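Local atomic coordinates of thioredoxin domain-containing protein (Silicibacter pomeroyi, PDB entry 3EYT), a protein that is of unknown function but has a thioredoxin-like fold and a CxxC pair, consistent with a thiol oxidoreductase or antioxidant role. Residues D125-R131 with L150-P156; L39-C43 with G117-L121; T70-H75 with A105-M110; A35-L39 with S82-F86. One frame throughout, in Å; residues are numbered along the deposited sequence.

Interaction 1 of 4, residues D125-R131 with L150-P156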
loop_
_atom_site.group_PDB
_atom_site.type_symbol
_atom_site.label_atom_id
_atom_site.label_comp_id
_atom_site.label_asym_id
_atom_site.label_seq_id
_atom_site.Cartn_x
_atom_site.Cartn_y
_atom_site.Cartn_z
ATOM N N ASP C 125 -16.044 23.895 17.429
ATOM C CA ASP C 125 -16.985 25.013 17.428
ATOM C C ASP C 125 -16.631 26.051 16.360
ATOM O O ASP C 125 -15.601 25.945 15.721
ATOM C CB ASP C 125 -17.144 25.609 18.835
ATOM C CG ASP C 125 -15.903 26.348 19.338
ATOM O OD1 ASP C 125 -14.994 26.712 18.547
ATOM O OD2 ASP C 125 -15.857 26.602 20.569
ATOM N N LYS C 126 -17.493 27.054 16.175
ATOM C CA LYS C 126 -17.276 28.133 15.182
ATOM C C LYS C 126 -15.968 28.905 15.382
ATOM O O LYS C 126 -15.467 29.553 14.462
ATOM C CB LYS C 126 -18.426 29.137 15.251
ATOM C CG LYS C 126 -19.757 28.561 14.974
ATOM C CD LYS C 126 -20.768 29.686 14.853
ATOM C CE LYS C 126 -22.128 29.092 14.859
ATOM N NZ LYS C 126 -23.174 30.134 14.815
ATOM N N ALA C 127 -15.427 28.855 16.594
ATOM C CA ALA C 127 -14.184 29.566 16.901
ATOM C C ALA C 127 -12.924 28.714 16.702
ATOM O O ALA C 127 -11.828 29.201 16.938
ATOM C CB ALA C 127 -14.237 30.148 18.320
ATOM N N GLY C 128 -13.083 27.450 16.289
ATOM C CA GLY C 128 -11.948 26.559 16.054
ATOM C C GLY C 128 -11.526 25.740 17.260
ATOM O O GLY C 128 -10.494 25.052 17.232
ATOM N N ASP C 129 -12.312 25.782 18.329
ATOM C CA ASP C 129 -11.993 24.983 19.514
ATOM C C ASP C 129 -12.661 23.623 19.508
ATOM O O ASP C 129 -13.834 23.488 19.127
ATOM C CB ASP C 129 -12.396 25.724 20.801
ATOM C CG ASP C 129 -11.540 26.970 21.055
ATOM O OD1 ASP C 129 -10.339 27.004 20.669
ATOM O OD2 ASP C 129 -12.091 27.920 21.641
ATOM N N LEU C 130 -11.916 22.615 19.962
ATOM C CA LEU C 130 -12.475 21.290 20.183
ATOM C C LEU C 130 -13.447 21.305 21.366
ATOM O O LEU C 130 -13.102 21.769 22.458
ATOM C CB LEU C 130 -11.360 20.274 20.423
ATOM C CG LEU C 130 -11.819 18.827 20.605
ATOM C CD1 LEU C 130 -12.404 18.260 19.316
ATOM C CD2 LEU C 130 -10.642 17.986 21.046
ATOM N N ARG C 131 -14.649 20.772 21.159
ATOM C CA ARG C 131 -15.700 20.850 22.157
ATOM C C ARG C 131 -16.286 19.489 22.518
ATOM O O ARG C 131 -16.903 19.346 23.564
ATOM C CB ARG C 131 -16.813 21.785 21.671
ATOM C CG ARG C 131 -16.348 23.208 21.452
ATOM C CD ARG C 131 -16.132 23.936 22.792
ATOM N NE ARG C 131 -17.415 24.119 23.479
ATOM C CZ ARG C 131 -18.268 25.106 23.215
ATOM N NH1 ARG C 131 -17.986 26.009 22.291
ATOM N NH2 ARG C 131 -19.406 25.202 23.882
ATOM N N LEU C 150 -23.618 24.373 19.662
ATOM C CA LEU C 150 -22.517 25.013 18.939
ATOM C C LEU C 150 -23.029 25.950 17.841
ATOM O O LEU C 150 -22.498 27.070 17.657
ATOM C CB LEU C 150 -21.569 23.945 18.368
ATOM C CG LEU C 150 -20.843 23.063 19.392
ATOM C CD1 LEU C 150 -19.773 22.191 18.720
ATOM C CD2 LEU C 150 -20.203 23.953 20.452
ATOM N N LEU C 151 -24.064 25.511 17.125
ATOM C CA LEU C 151 -24.723 26.365 16.131
ATOM C C LEU C 151 -25.406 27.572 16.780
ATOM O O LEU C 151 -25.523 28.628 16.151
ATOM C CB LEU C 151 -25.750 25.585 15.307
ATOM C CG LEU C 151 -25.198 24.571 14.307
ATOM C CD1 LEU C 151 -26.361 23.870 13.629
ATOM C CD2 LEU C 151 -24.299 25.269 13.276
ATOM N N GLY C 152 -25.824 27.417 18.034
ATOM C CA GLY C 152 -26.469 28.504 18.791
ATOM C C GLY C 152 -25.536 29.637 19.199
ATOM O O GLY C 152 -25.992 30.736 19.530
ATOM N N GLU C 153 -24.233 29.371 19.174
ATOM C CA GLU C 153 -23.214 30.331 19.593
ATOM C C GLU C 153 -22.946 31.388 18.520
ATOM O O GLU C 153 -23.079 31.127 17.322
ATOM C CB GLU C 153 -21.920 29.603 19.972
ATOM C CG GLU C 153 -22.068 28.729 21.203
ATOM C CD GLU C 153 -20.783 28.026 21.656
ATOM O OE1 GLU C 153 -19.800 27.883 20.874
ATOM O OE2 GLU C 153 -20.767 27.600 22.834
ATOM N N ALA C 154 -22.559 32.578 18.970
ATOM C CA ALA C 154 -22.324 33.721 18.096
ATOM C C ALA C 154 -21.103 33.458 17.246
ATOM O O ALA C 154 -20.148 32.815 17.707
ATOM C CB ALA C 154 -22.120 34.979 18.911
ATOM N N ALA C 155 -21.150 33.942 16.005
ATOM C CA ALA C 155 -20.036 33.852 15.064
ATOM C C ALA C 155 -18.812 34.581 15.636
ATOM O O ALA C 155 -18.969 35.492 16.445
ATOM C CB ALA C 155 -20.438 34.462 13.730
ATOM N N PRO C 156 -17.594 34.165 15.246
ATOM C CA PRO C 156 -16.388 34.899 15.658
ATOM C C PRO C 156 -16.062 36.039 14.682
ATOM O O PRO C 156 -16.753 36.190 13.668
ATOM C CB PRO C 156 -15.298 33.828 15.587
ATOM C CG PRO C 156 -15.744 32.956 14.444
ATOM C CD PRO C 156 -17.262 32.966 14.449
HETATM O O HOH W 1 -19.920 27.390 17.934
#
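Arg131 is shared between Glu153 across the contact and Asp125 of its own segment, and the three form a salt-bridge network. Its guanidinium meets the Glu153 carboxylate end-on: NH1 to OE1 is 3.0 Å and NH2 to OE2 is 2.9 Å, with the two planes 29° apart. NH1 also reaches Asp125 OD2 (2.8 Å), in the guanidinium plane and on the anti lone pair, so one cation probably eases the closeness of two carboxylates. The arginine chain folds back on itself (chi2 -74°), laying the guanidinium over Leu150 CD2, 3.5 Å from NH1. Segment 125-131 carries the turn of the hairpin between strands 120-124 and 129-135 of the thioredoxin-like sheet, type I from Asp125 to Gly128. From this turn Lys126 NZ donates to two backbone carbonyls where helix 140-151 gives way to the tail, nearly straight on to Glu153 O at 2.7 Å and from above the plane of Leu151 O at 3.1 Å. Lysine suits by its extended reach, and its charge would probably be favoured by the partial negative charge of these oxygens. A water accepts from Lys126 N and donates to Leu150 O and Glu153 OE1, while Pro156 CG rests 3.4 Å from Lys126 O.

Interaction 2 of 4, residues L39-C43 with G117-L121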
loop_
_atom_site.group_PDB
_atom_site.type_symbol
_atom_site.label_atom_id
_atom_site.label_comp_id
_atom_site.label_asym_id
_atom_site.label_seq_id
_atom_site.Cartn_x
_atom_site.Cartn_y
_atom_site.Cartn_z
ATOM N N LEU C 39 -11.051 -0.600 7.229
ATOM C CA LEU C 39 -11.253 -2.011 7.582
ATOM C C LEU C 39 -11.719 -2.261 9.037
ATOM O O LEU C 39 -11.750 -3.398 9.517
ATOM C CB LEU C 39 -9.974 -2.824 7.262
ATOM C CG LEU C 39 -9.429 -2.763 5.829
ATOM C CD1 LEU C 39 -8.238 -3.716 5.715
ATOM C CD2 LEU C 39 -10.522 -3.146 4.791
ATOM N N CYS C 40 -12.114 -1.209 9.731
ATOM C CA CYS C 40 -12.560 -1.357 11.103
ATOM C C CYS C 40 -14.072 -1.581 11.111
ATOM O O CYS C 40 -14.823 -0.743 10.627
ATOM C CB CYS C 40 -12.136 -0.122 11.882
ATOM S SG CYS C 40 -13.072 0.250 13.372
ATOM N N PRO C 41 -14.522 -2.740 11.622
ATOM C CA PRO C 41 -15.948 -3.070 11.462
ATOM C C PRO C 41 -16.879 -2.035 12.094
ATOM O O PRO C 41 -17.926 -1.736 11.516
ATOM C CB PRO C 41 -16.090 -4.458 12.120
ATOM C CG PRO C 41 -14.708 -5.038 12.056
ATOM C CD PRO C 41 -13.746 -3.861 12.176
ATOM N N GLY C 42 -16.493 -1.447 13.233
ATOM C CA GLY C 42 -17.346 -0.434 13.887
ATOM C C GLY C 42 -17.446 0.852 13.076
ATOM O O GLY C 42 -18.487 1.506 13.088
ATOM N N CYS C 43 -16.373 1.237 12.383
ATOM C CA CYS C 43 -16.413 2.382 11.463
ATOM C C CYS C 43 -17.390 2.167 10.311
ATOM O O CYS C 43 -18.119 3.072 9.915
ATOM C CB CYS C 43 -15.012 2.653 10.872
ATOM S SG CYS C 43 -13.837 3.207 12.135
ATOM N N GLY C 117 -8.802 5.502 19.359
ATOM C CA GLY C 117 -9.036 4.430 18.379
ATOM C C GLY C 117 -10.041 4.977 17.401
ATOM O O GLY C 117 -10.266 6.210 17.352
ATOM N N THR C 118 -10.648 4.077 16.620
ATOM C CA THR C 118 -11.678 4.461 15.646
ATOM C C THR C 118 -12.893 3.546 15.890
ATOM O O THR C 118 -12.719 2.411 16.332
ATOM C CB THR C 118 -11.166 4.244 14.166
ATOM O OG1 THR C 118 -10.829 2.867 13.968
ATOM C CG2 THR C 118 -9.928 5.066 13.891
ATOM N N PRO C 119 -14.116 4.026 15.590
ATOM C CA PRO C 119 -14.344 5.393 15.124
ATOM C C PRO C 119 -14.297 6.417 16.262
ATOM O O PRO C 119 -14.629 6.106 17.413
ATOM C CB PRO C 119 -15.756 5.333 14.495
ATOM C CG PRO C 119 -16.500 4.327 15.380
ATOM C CD PRO C 119 -15.376 3.254 15.736
ATOM N N SER C 120 -13.834 7.615 15.943
ATOM C CA SER C 120 -13.943 8.740 16.853
ATOM C C SER C 120 -14.645 9.864 16.148
ATOM O O SER C 120 -14.442 10.085 14.951
ATOM C CB SER C 120 -12.565 9.193 17.343
ATOM O OG SER C 120 -12.012 8.150 18.125
ATOM N N LEU C 121 -15.460 10.589 16.897
ATOM C CA LEU C 121 -16.162 11.712 16.335
ATOM C C LEU C 121 -15.738 12.955 17.107
ATOM O O LEU C 121 -15.801 12.969 18.355
ATOM C CB LEU C 121 -17.682 11.467 16.356
ATOM C CG LEU C 121 -18.471 12.460 15.456
ATOM C CD1 LEU C 121 -19.700 11.888 14.876
ATOM C CD2 LEU C 121 -18.803 13.715 16.226
#
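Cys43 SG lies against both Thr118 and Pro119, 3.5 Å from Thr118 CB and 3.7 Å from Pro119 CB. The thiol stands beside its own backbone N, opposite the carbonyl carbon (chi1 -66°), a conformation common on helices, and this carries it from the first turn of helix 41-57 to the loop before strand 120-124. Cys40 adopts a different rotamer. With chi1 at 157° its SG swings away from the backbone N and back over the start of the helix, where it accepts from Cys43 N at 3.6 Å as an N-cap. Cysteine serves here because its sulfur can take up a backbone N-H that has no carbonyl of a preceding turn to meet. The same sulfur comes 3.5 Å from Thr118 OG1, and this hydroxyl is also near Cys43 SG; thus Thr118 touches both cysteines through its oxygen-bearing branch. Its CG2 branch leans instead on Thr70.

The peptide before Pro119 is cis, a geometry that proline accepts more readily than other residues, and it presents the ring to the cysteines. Pro119 CD lies against the Gly42 backbone, 4.1 Å from Gly42 C. Ser120 OG donates to Gly117 O at 2.7 Å, closing the backbone across the bend. Cys40 SG and Cys43 SG, 3.3 Å apart, are not joined by a disulfide in this crystal. A CxxC pair at a helix start, faced by a cis-proline loop, is the hallmark of the thioredoxin active site, and these residues probably form its counterpart here.

Interaction 3 of 4, residues T70-H75 with A105-M110. With EDO (1,2-ethanediol), chain I.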
loop_
_atom_site.group_PDB
_atom_site.type_symbol
_atom_site.label_atom_id
_atom_site.label_comp_id
_atom_site.label_asym_id
_atom_site.label_seq_id
_atom_site.Cartn_x
_atom_site.Cartn_y
_atom_site.Cartn_z
ATOM N N THR C 70 -7.502 7.515 9.525
ATOM C CA THR C 70 -6.400 7.488 10.517
ATOM C C THR C 70 -5.956 6.029 10.616
ATOM O O THR C 70 -6.436 5.263 11.469
ATOM C CB THR C 70 -6.900 8.005 11.865
ATOM O OG1 THR C 70 -8.082 7.260 12.259
ATOM C CG2 THR C 70 -7.267 9.493 11.802
ATOM N N VAL C 71 -5.067 5.604 9.722
ATOM C CA VAL C 71 -4.706 4.205 9.696
ATOM C C VAL C 71 -3.561 4.024 10.712
ATOM O O VAL C 71 -2.476 4.587 10.522
ATOM C CB VAL C 71 -4.231 3.790 8.267
ATOM C CG1 VAL C 71 -3.791 2.311 8.255
ATOM C CG2 VAL C 71 -5.340 4.033 7.243
ATOM N N PHE C 72 -3.784 3.231 11.753
ATOM C CA PHE C 72 -2.766 3.060 12.781
ATOM C C PHE C 72 -2.343 1.603 12.879
ATOM O O PHE C 72 -1.566 1.236 13.746
ATOM C CB PHE C 72 -3.239 3.632 14.128
ATOM C CG PHE C 72 -4.442 2.928 14.701
ATOM C CD1 PHE C 72 -4.282 1.770 15.482
ATOM C CD2 PHE C 72 -5.717 3.410 14.464
ATOM C CE1 PHE C 72 -5.398 1.130 16.049
ATOM C CE2 PHE C 72 -6.847 2.773 15.000
ATOM C CZ PHE C 72 -6.692 1.631 15.786
ATOM N N GLU C 73 -2.847 0.776 11.956
ATOM C CA GLU C 73 -2.474 -0.646 11.902
ATOM C C GLU C 73 -2.749 -1.193 10.506
ATOM O O GLU C 73 -3.542 -0.590 9.784
ATOM C CB GLU C 73 -3.291 -1.421 12.913
ATOM C CG GLU C 73 -4.788 -1.233 12.716
ATOM C CD GLU C 73 -5.592 -1.891 13.805
ATOM O OE1 GLU C 73 -4.974 -2.489 14.731
ATOM O OE2 GLU C 73 -6.839 -1.814 13.741
ATOM N N HIS C 74 -2.109 -2.312 10.133
ATOM C CA HIS C 74 -2.322 -2.901 8.810
ATOM C C HIS C 74 -2.161 -1.831 7.724
ATOM O O HIS C 74 -2.956 -1.791 6.776
ATOM C CB HIS C 74 -3.748 -3.461 8.687
ATOM C CG HIS C 74 -4.151 -4.408 9.785
ATOM N ND1 HIS C 74 -3.516 -5.615 10.009
ATOM C CD2 HIS C 74 -5.170 -4.353 10.679
ATOM C CE1 HIS C 74 -4.108 -6.246 11.007
ATOM N NE2 HIS C 74 -5.117 -5.506 11.428
ATOM N N HIS C 75 -1.149 -0.967 7.854
ATOM C CA HIS C 75 -1.018 0.195 6.963
ATOM C C HIS C 75 -1.057 -0.184 5.464
ATOM O O HIS C 75 -1.644 0.527 4.628
ATOM C CB HIS C 75 0.267 0.974 7.305
ATOM C CG HIS C 75 0.333 1.423 8.741
ATOM N ND1 HIS C 75 0.590 0.551 9.787
ATOM C CD2 HIS C 75 0.196 2.649 9.298
ATOM C CE1 HIS C 75 0.582 1.219 10.932
ATOM N NE2 HIS C 75 0.334 2.492 10.667
ATOM N N ALA C 105 3.439 3.981 14.537
ATOM C CA ALA C 105 2.236 3.425 13.943
ATOM C C ALA C 105 1.103 4.455 13.767
ATOM O O ALA C 105 0.494 4.516 12.695
ATOM C CB ALA C 105 1.747 2.254 14.798
HETATM N N MSE C 106 0.833 5.239 14.814
HETATM C CA MSE C 106 -0.248 6.196 14.818
HETATM C C MSE C 106 0.066 7.383 13.903
HETATM O O MSE C 106 1.184 7.928 13.969
HETATM C CB MSE C 106 -0.450 6.710 16.249
HETATM C CG MSE C 106 -1.715 7.521 16.423
HETATM SE SE MSE C 106 -2.202 7.674 18.332
HETATM C CE MSE C 106 -2.092 5.806 18.836
ATOM N N PRO C 107 -0.910 7.800 13.070
ATOM C CA PRO C 107 -0.649 8.942 12.200
ATOM C C PRO C 107 -0.720 10.284 12.957
ATOM O O PRO C 107 -1.143 10.308 14.120
ATOM C CB PRO C 107 -1.709 8.815 11.118
ATOM C CG PRO C 107 -2.883 8.102 11.808
ATOM C CD PRO C 107 -2.254 7.202 12.846
ATOM N N ARG C 108 -0.337 11.386 12.298
ATOM C CA ARG C 108 0.004 12.625 13.029
ATOM C C ARG C 108 -1.204 13.334 13.648
ATOM O O ARG C 108 -1.135 13.794 14.807
ATOM C CB ARG C 108 0.795 13.609 12.143
ATOM C CG ARG C 108 2.114 13.018 11.657
ATOM C CD ARG C 108 3.068 14.049 11.126
ATOM N NE ARG C 108 3.334 15.102 12.096
ATOM C CZ ARG C 108 4.375 15.120 12.928
ATOM N NH1 ARG C 108 5.276 14.139 12.919
ATOM N NH2 ARG C 108 4.515 16.128 13.770
ATOM N N THR C 109 -2.283 13.462 12.882
ATOM C CA THR C 109 -3.473 14.176 13.402
ATOM C C THR C 109 -4.141 13.362 14.512
ATOM O O THR C 109 -4.551 13.895 15.574
ATOM C CB THR C 109 -4.479 14.468 12.273
ATOM O OG1 THR C 109 -3.771 15.045 11.176
ATOM C CG2 THR C 109 -5.600 15.402 12.728
HETATM N N MSE C 110 -4.227 12.059 14.283
HETATM C CA MSE C 110 -4.735 11.173 15.319
HETATM C C MSE C 110 -3.985 11.324 16.655
HETATM O O MSE C 110 -4.630 11.424 17.703
HETATM C CB MSE C 110 -4.622 9.705 14.869
HETATM C CG MSE C 110 -5.401 8.774 15.805
HETATM SE SE MSE C 110 -5.231 6.890 15.317
HETATM C CE MSE C 110 -6.307 6.182 16.784
HETATM C C1 EDO I . 3.099 9.078 16.523
HETATM O O1 EDO I . 3.165 7.918 15.668
HETATM C C2 EDO I . 2.810 10.345 15.702
HETATM O O2 EDO I . 4.052 10.904 15.243
#
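Phe72 and Met110, a selenomethionine, meet at a slant, with the selenium 3.6 Å from Phe72 CD2 and 4.6 Å from the ring centroid. The line to SE lies 54° off the ring normal in this Met-aromatic contact. Met110 reaches the ring because its chain is fully extended, all three torsions near 180°, and runs out from the first turn of helix 108-112. On its way it passes Thr70 at about a right angle, SE lying 4.0 Å from Thr70 CB. A long, flexible, polarisable side chain can fill the angle between a threonine and an aromatic ring.

Pro107, at the N-cap position of the helix, turns its ring toward the other segment. Its CG packs on Thr70 CA while CD meets Phe72 CB at 3.9 Å, the compact ring fitting close to Val71 O. Farther along, His75 points the edge of its imidazole at Ala105: NE2 donates to Ala105 O over 2.9 Å, with an N-H...O angle of 168° and the acceptor close to the ring plane. This main-chain oxygen also receives a CA-H...O contact from Phe72, and the small alanine CB lies beside the imidazole. Gln37 OE1 accepts from Phe72 N, and Ile81 of the third subunit packs on His75. A 1,2-ethanediol, probably from the crystallisation liquor, donates through O1 to Met106 O at 2.6 Å.

Chemically, the contact joins an apolar, polarisable patch to one directional bond. The bond requires a proton on His75 NE2, which in a neutral ring would correspond to the NE2-H tautomer.

Interaction 4 of 4, residues A35-L39 with S82-F86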
loop_
_atom_site.group_PDB
_atom_site.type_symbol
_atom_site.label_atom_id
_atom_site.label_comp_id
_atom_site.label_asym_id
_atom_site.label_seq_id
_atom_site.Cartn_x
_atom_site.Cartn_y
_atom_site.Cartn_z
ATOM N N ALA C 35 -13.212 10.207 12.351
ATOM C CA ALA C 35 -11.917 9.565 12.195
ATOM C C ALA C 35 -12.202 8.076 12.167
ATOM O O ALA C 35 -12.873 7.541 13.059
ATOM C CB ALA C 35 -10.992 9.899 13.336
ATOM N N PHE C 36 -11.719 7.416 11.122
ATOM C CA PHE C 36 -12.100 6.043 10.867
ATOM C C PHE C 36 -10.936 5.320 10.175
ATOM O O PHE C 36 -10.028 5.953 9.618
ATOM C CB PHE C 36 -13.370 6.004 9.979
ATOM C CG PHE C 36 -13.129 6.422 8.533
ATOM C CD1 PHE C 36 -12.987 5.450 7.530
ATOM C CD2 PHE C 36 -13.059 7.782 8.180
ATOM C CE1 PHE C 36 -12.758 5.828 6.192
ATOM C CE2 PHE C 36 -12.838 8.181 6.864
ATOM C CZ PHE C 36 -12.679 7.193 5.854
ATOM N N GLN C 37 -11.008 3.985 10.193
ATOM C CA GLN C 37 -10.178 3.124 9.353
ATOM C C GLN C 37 -11.156 2.346 8.515
ATOM O O GLN C 37 -12.171 1.836 9.037
ATOM C CB GLN C 37 -9.389 2.094 10.180
ATOM C CG GLN C 37 -8.286 2.696 11.083
ATOM C CD GLN C 37 -7.438 1.615 11.754
ATOM O OE1 GLN C 37 -6.276 1.464 11.428
ATOM N NE2 GLN C 37 -8.044 0.823 12.627
HETATM N N MSE C 38 -10.835 2.201 7.239
HETATM C CA MSE C 38 -11.749 1.568 6.292
HETATM C C MSE C 38 -12.008 0.093 6.614
HETATM O O MSE C 38 -13.075 -0.407 6.317
HETATM C CB MSE C 38 -11.239 1.746 4.862
HETATM C CG MSE C 38 -9.886 1.073 4.629
HETATM SE SE MSE C 38 -9.313 1.340 2.777
HETATM C CE MSE C 38 -10.330 -0.148 1.954
ATOM N N LEU C 39 -11.051 -0.600 7.229
ATOM C CA LEU C 39 -11.253 -2.011 7.582
ATOM C C LEU C 39 -11.719 -2.261 9.037
ATOM O O LEU C 39 -11.750 -3.398 9.517
ATOM C CB LEU C 39 -9.974 -2.824 7.262
ATOM C CG LEU C 39 -9.429 -2.763 5.829
ATOM C CD1 LEU C 39 -8.238 -3.716 5.715
ATOM C CD2 LEU C 39 -10.522 -3.146 4.791
ATOM N N SER C 82 -6.709 1.840 -2.000
ATOM C CA SER C 82 -7.790 1.085 -1.361
ATOM C C SER C 82 -8.916 1.951 -0.839
ATOM O O SER C 82 -10.103 1.602 -0.968
ATOM C CB SER C 82 -7.239 0.181 -0.260
ATOM O OG SER C 82 -6.557 -0.924 -0.836
ATOM N N LEU C 83 -8.550 3.068 -0.218
ATOM C CA LEU C 83 -9.505 4.050 0.289
ATOM C C LEU C 83 -10.373 4.638 -0.801
ATOM O O LEU C 83 -11.569 4.784 -0.601
ATOM C CB LEU C 83 -8.781 5.209 1.005
ATOM C CG LEU C 83 -9.724 6.279 1.596
ATOM C CD1 LEU C 83 -10.652 5.657 2.646
ATOM C CD2 LEU C 83 -8.943 7.446 2.190
ATOM N N LYS C 84 -9.765 4.994 -1.943
ATOM C CA LYS C 84 -10.519 5.522 -3.094
ATOM C C LYS C 84 -11.671 4.569 -3.499
ATOM O O LYS C 84 -12.813 5.005 -3.701
ATOM C CB LYS C 84 -9.568 5.753 -4.284
ATOM C CG LYS C 84 -10.158 6.674 -5.348
ATOM C CD LYS C 84 -9.174 6.869 -6.486
ATOM C CE LYS C 84 -9.659 7.980 -7.375
ATOM N NZ LYS C 84 -9.563 7.491 -8.767
ATOM N N ALA C 85 -11.367 3.270 -3.569
ATOM C CA ALA C 85 -12.369 2.246 -3.935
ATOM C C ALA C 85 -13.427 2.114 -2.849
ATOM O O ALA C 85 -14.619 2.043 -3.140
ATOM C CB ALA C 85 -11.702 0.911 -4.203
ATOM N N PHE C 86 -12.994 2.159 -1.597
ATOM C CA PHE C 86 -13.918 2.097 -0.468
ATOM C C PHE C 86 -14.919 3.262 -0.451
ATOM O O PHE C 86 -16.138 3.062 -0.224
ATOM C CB PHE C 86 -13.096 2.064 0.841
ATOM C CG PHE C 86 -13.928 2.133 2.077
ATOM C CD1 PHE C 86 -14.472 0.982 2.624
ATOM C CD2 PHE C 86 -14.120 3.350 2.730
ATOM C CE1 PHE C 86 -15.232 1.044 3.820
ATOM C CE2 PHE C 86 -14.889 3.433 3.904
ATOM C CZ PHE C 86 -15.448 2.281 4.445
#
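Met38, a selenomethionine, sets its CB over the centre of the Phe86 ring, 3.8 Å from the centroid and 8° off the normal, a CH-pi contact. Its chain bends at chi3 (-83°), which brings CE round to lie 3.7 Å from Phe86 CB and 3.4 Å from Ser82 O. The selenium rests on the helix backbone 3.5 Å from Leu83 N and stands obliquely to the Phe86 ring, 5.5 Å from its centroid, a Met-aromatic contact. An unbranched, pliable chain can follow the helix surface so. Phe36, the last residue of strand 30-36, fills the adjoining space: CE1 is 3.9 Å from Phe86 CE2, and CZ is 4.1 Å from Leu83 CD1. Wide aromatic rings and a branched leucine suit this buried, apolar layer.

In the next shell His69 NE2 hydrogen-bonds Met38 N, and Cys43, Val44 and Ile48 of helix 41-57 pack against Phe36 or Phe86. Ser82 OG turns to Ala77 O of the second subunit, whose Leu39 also packs on Met38, so the contact lies beside a subunit interface. Helix 80-89 thus packs on strand 30-36, which ends just ahead of the CxxC helix, in the layered alpha/beta arrangement of the thioredoxin fold.

In the fold
From the N terminus, strand 30-36 leads into residues 35-39, where interaction 4 opens, and through the shared Leu39 into residues 39-43, where interaction 2 opens. Residues 70-75 then begin interaction 3. Interaction 4 closes first, at helix 80-89, and its loop crosses that of interaction 3, which closes at 105-110. Interaction 2 closes last of these three, at 117-121, so that interaction 3 is nested within it. These three touch one another around the CxxC helix start, with centres 10 to 12 Å apart. Interaction 1 follows in series on the opposite side of the chain's centre, tying the hairpin of strands 120-124 and 129-135 to the end of helix 140-151 and the C-terminal tail after it.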